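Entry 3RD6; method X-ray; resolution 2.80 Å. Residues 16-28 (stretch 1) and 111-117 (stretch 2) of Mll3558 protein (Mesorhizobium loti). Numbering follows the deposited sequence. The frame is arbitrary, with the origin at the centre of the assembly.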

# COMPACT_ATOMS: atom_id res chain seq x y z
N TYR A 16 1.37 -15.21 -20.86
CA TYR A 16 1.40 -14.52 -22.14
C TYR A 16 2.47 -15.13 -23.01
O TYR A 16 3.52 -15.55 -22.51
CB TYR A 16 1.70 -13.03 -21.92
CG TYR A 16 0.65 -12.32 -21.10
CD1 TYR A 16 -0.51 -11.84 -21.70
CD2 TYR A 16 0.80 -12.17 -19.72
CE1 TYR A 16 -1.50 -11.22 -20.94
CE2 TYR A 16 -0.19 -11.56 -18.95
CZ TYR A 16 -1.34 -11.09 -19.57
OH TYR A 16 -2.32 -10.49 -18.82
N PRO A 17 2.24 -15.20 -24.33
CA PRO A 17 3.21 -15.77 -25.26
C PRO A 17 4.43 -14.86 -25.35
O PRO A 17 5.49 -15.26 -25.82
CB PRO A 17 2.44 -15.82 -26.56
CG PRO A 17 1.60 -14.59 -26.48
CD PRO A 17 1.09 -14.63 -25.06
N GLN A 18 4.27 -13.62 -24.89
CA GLN A 18 5.34 -12.64 -24.89
C GLN A 18 6.38 -12.95 -23.81
O GLN A 18 6.10 -13.66 -22.84
CB GLN A 18 4.79 -11.23 -24.67
CG GLN A 18 4.04 -10.65 -25.84
CD GLN A 18 2.86 -11.49 -26.25
OE1 GLN A 18 2.04 -11.87 -25.42
NE2 GLN A 18 2.77 -11.78 -27.54
N SER A 19 7.57 -12.39 -23.97
CA SER A 19 8.65 -12.56 -23.01
C SER A 19 8.46 -11.52 -21.91
O SER A 19 7.58 -10.66 -22.00
CB SER A 19 10.00 -12.36 -23.70
OG SER A 19 10.10 -11.05 -24.24
N PRO A 20 9.30 -11.56 -20.85
CA PRO A 20 9.16 -10.59 -19.76
C PRO A 20 9.37 -9.14 -20.17
O PRO A 20 8.57 -8.27 -19.83
CB PRO A 20 10.19 -11.07 -18.75
CG PRO A 20 11.28 -11.60 -19.63
CD PRO A 20 10.50 -12.40 -20.65
N ASP A 21 10.45 -8.87 -20.90
CA ASP A 21 10.74 -7.51 -21.35
C ASP A 21 9.51 -6.84 -21.97
O ASP A 21 9.24 -5.67 -21.73
CB ASP A 21 11.89 -7.53 -22.36
CG ASP A 21 13.18 -6.98 -21.79
OD1 ASP A 21 13.28 -5.74 -21.63
OD2 ASP A 21 14.09 -7.78 -21.49
N ARG A 22 8.77 -7.62 -22.75
CA ARG A 22 7.59 -7.11 -23.42
C ARG A 22 6.46 -6.79 -22.45
O ARG A 22 5.93 -5.67 -22.47
CB ARG A 22 7.12 -8.12 -24.46
N VAL A 23 6.09 -7.75 -21.60
CA VAL A 23 5.01 -7.53 -20.63
C VAL A 23 5.36 -6.48 -19.57
O VAL A 23 4.52 -5.69 -19.16
CB VAL A 23 4.60 -8.83 -19.93
CG1 VAL A 23 3.40 -8.61 -19.04
CG2 VAL A 23 4.33 -9.88 -20.97
N PHE A 24 6.61 -6.46 -19.14
CA PHE A 24 7.03 -5.47 -18.16
C PHE A 24 6.75 -4.13 -18.81
O PHE A 24 6.05 -3.30 -18.26
CB PHE A 24 8.52 -5.57 -17.87
CG PHE A 24 9.01 -4.56 -16.85
CD1 PHE A 24 8.74 -4.73 -15.50
CD2 PHE A 24 9.75 -3.45 -17.25
CE1 PHE A 24 9.20 -3.82 -14.56
CE2 PHE A 24 10.22 -2.54 -16.31
CZ PHE A 24 9.94 -2.72 -14.96
N HIS A 25 7.31 -3.95 -20.00
CA HIS A 25 7.15 -2.73 -20.77
C HIS A 25 5.72 -2.22 -20.73
O HIS A 25 5.48 -1.03 -20.49
CB HIS A 25 7.56 -2.97 -22.22
CG HIS A 25 7.55 -1.74 -23.06
ND1 HIS A 25 8.47 -0.72 -22.91
CD2 HIS A 25 6.70 -1.33 -24.03
CE1 HIS A 25 8.18 0.26 -23.74
NE2 HIS A 25 7.11 -0.08 -24.44
N ALA A 26 4.77 -3.11 -20.97
CA ALA A 26 3.35 -2.75 -20.98
C ALA A 26 2.88 -2.11 -19.67
O ALA A 26 1.78 -1.55 -19.60
CB ALA A 26 2.50 -3.98 -21.30
N PHE A 27 3.70 -2.21 -18.63
CA PHE A 27 3.36 -1.64 -17.34
C PHE A 27 4.13 -0.36 -17.07
O PHE A 27 3.62 0.57 -16.45
CB PHE A 27 3.67 -2.62 -16.20
CG PHE A 27 2.67 -3.72 -16.03
CD1 PHE A 27 2.83 -4.93 -16.70
CD2 PHE A 27 1.59 -3.56 -15.17
CE1 PHE A 27 1.92 -5.97 -16.52
CE2 PHE A 27 0.67 -4.60 -14.98
CZ PHE A 27 0.85 -5.81 -15.66
N ALA A 28 5.38 -0.34 -17.54
CA ALA A 28 6.28 0.79 -17.30
C ALA A 28 6.28 1.93 -18.32
O ALA A 28 6.81 3.01 -18.04
CB ALA A 28 7.71 0.25 -17.13
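Stretch 2 (111-117) GDGTRLT

Stretch 2 begins as a loop or turn and becomes a strand. G111 has positive phi (66°), a region that favours glycine, and from G113 onward the backbone is extended, with phi between about -97° and -130° and the strand running beyond T117. Stretch 1 takes the reverse course: an extended residue, Y16, then a short loop through P17, Q18 and S19, and finally a helix from P20 to A28. The strand therefore meets two different elements. Beside Y16 it runs antiparallel; over the helix its N-to-C direction makes an angle of 47° with that of the helix, and the two axes approach to 8.1 Å.

The backbone pairing is a single antiparallel bridge between Y16 and T114, whose CA atoms lie 5.2 Å apart. It is closed by two hydrogen bonds: Y16 N donates to T114 O at 3.1 Å, and T114 N donates to Y16 O at 2.9 Å, with angles at the hydrogen of 156° and 160°. Tyrosine and threonine, bulky at the ring and branched at CB respectively, are both at home in extended backbone. The pairing does not continue into the loop. Q18 O comes within 3.0 Å of T114 N, but the angle is too poor for a hydrogen bond; instead Q18 O receives a CA-H...O contact from G113 CA at 3.4 Å.

G113 fits closely against this loop. G113 CA lies 3.4 Å from Y16 O, and the nearest CA pair between the stretches is P17 CA to G113 CA, at 4.6 Å. An ideally placed CB on G113 would stand 2.7 Å from Y16 O, a clash, so the absence of a side chain suits the site. P17 and Q18 direct their CA-to-CB bonds away from the strand, and the close approach here is made by backbone.

The apolar packing starts at the bridge and continues along the strand to L116. Y16 and T114 put their side chains on the same face of the sheet, with Y16 CB only 3.2 Å from T114 CG2. The same methyl group touches the helix, where V23 CG2 is also 3.2 Å from T114 CG2. Threonine thus offers a compact methyl where the strand meets both a tyrosine and a helical valine. T114 OG1 lies 4.1 Å from P20 CA, at the start of the helix.

L116, two residues on, points toward stretch 1. L116 CB is 4.0 Å from Y16 CE2, and L116 CD1 reaches the helix, 4.1 Å from V23 CG1 and 3.7 Å from F27 CE1. Both aromatic rings meet the leucine at their edges. V23 and F27, four residues apart and so about one helical turn, both point toward the strand; V23 and the edge of the F27 ring give L116 CD1 apolar neighbours on the helix. Between T114 and L116, R115 points away and makes no contact with stretch 1, as the alternation of side chains along a strand would lead one to expect.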

# COMPACT_ATOMS: atom_id res chain seq x y z
N GLY A 111 9.76 -20.28 -19.62
CA GLY A 111 10.42 -20.88 -20.76
C GLY A 111 10.59 -19.90 -21.91
O GLY A 111 11.66 -19.33 -22.09
N ASP A 112 9.52 -19.73 -22.68
CA ASP A 112 9.56 -18.82 -23.80
C ASP A 112 8.48 -17.76 -23.67
O ASP A 112 8.38 -16.84 -24.49
N GLY A 113 7.67 -17.90 -22.62
CA GLY A 113 6.60 -16.95 -22.38
C GLY A 113 6.78 -16.21 -21.07
O GLY A 113 7.88 -16.19 -20.52
N THR A 114 5.71 -15.60 -20.57
CA THR A 114 5.79 -14.86 -19.32
C THR A 114 4.69 -15.22 -18.31
O THR A 114 3.51 -15.27 -18.65
CB THR A 114 5.73 -13.36 -19.60
OG1 THR A 114 5.91 -12.64 -18.38
CG2 THR A 114 4.40 -12.99 -20.21
N ARG A 115 5.11 -15.49 -17.07
CA ARG A 115 4.16 -15.84 -16.01
C ARG A 115 3.85 -14.59 -15.20
O ARG A 115 4.74 -14.00 -14.58
CB ARG A 115 4.76 -16.91 -15.10
CG ARG A 115 3.79 -17.49 -14.08
CD ARG A 115 2.67 -18.25 -14.75
NE ARG A 115 1.68 -18.73 -13.78
CZ ARG A 115 1.95 -19.49 -12.73
NH1 ARG A 115 3.20 -19.87 -12.48
NH2 ARG A 115 0.97 -19.86 -11.91
N LEU A 116 2.58 -14.18 -15.21
CA LEU A 116 2.18 -12.99 -14.48
C LEU A 116 1.22 -13.27 -13.35
O LEU A 116 0.08 -13.64 -13.57
CB LEU A 116 1.54 -11.96 -15.42
CG LEU A 116 0.96 -10.68 -14.80
CD1 LEU A 116 1.09 -9.54 -15.78
CD2 LEU A 116 -0.50 -10.89 -14.45
N THR A 117 1.72 -13.11 -12.13
CA THR A 117 0.89 -13.30 -10.95
C THR A 117 0.66 -11.91 -10.37
O THR A 117 1.59 -11.23 -9.92
CB THR A 117 1.57 -14.25 -9.93
OG1 THR A 117 0.83 -14.25 -8.71
CG2 THR A 117 3.00 -13.83 -9.66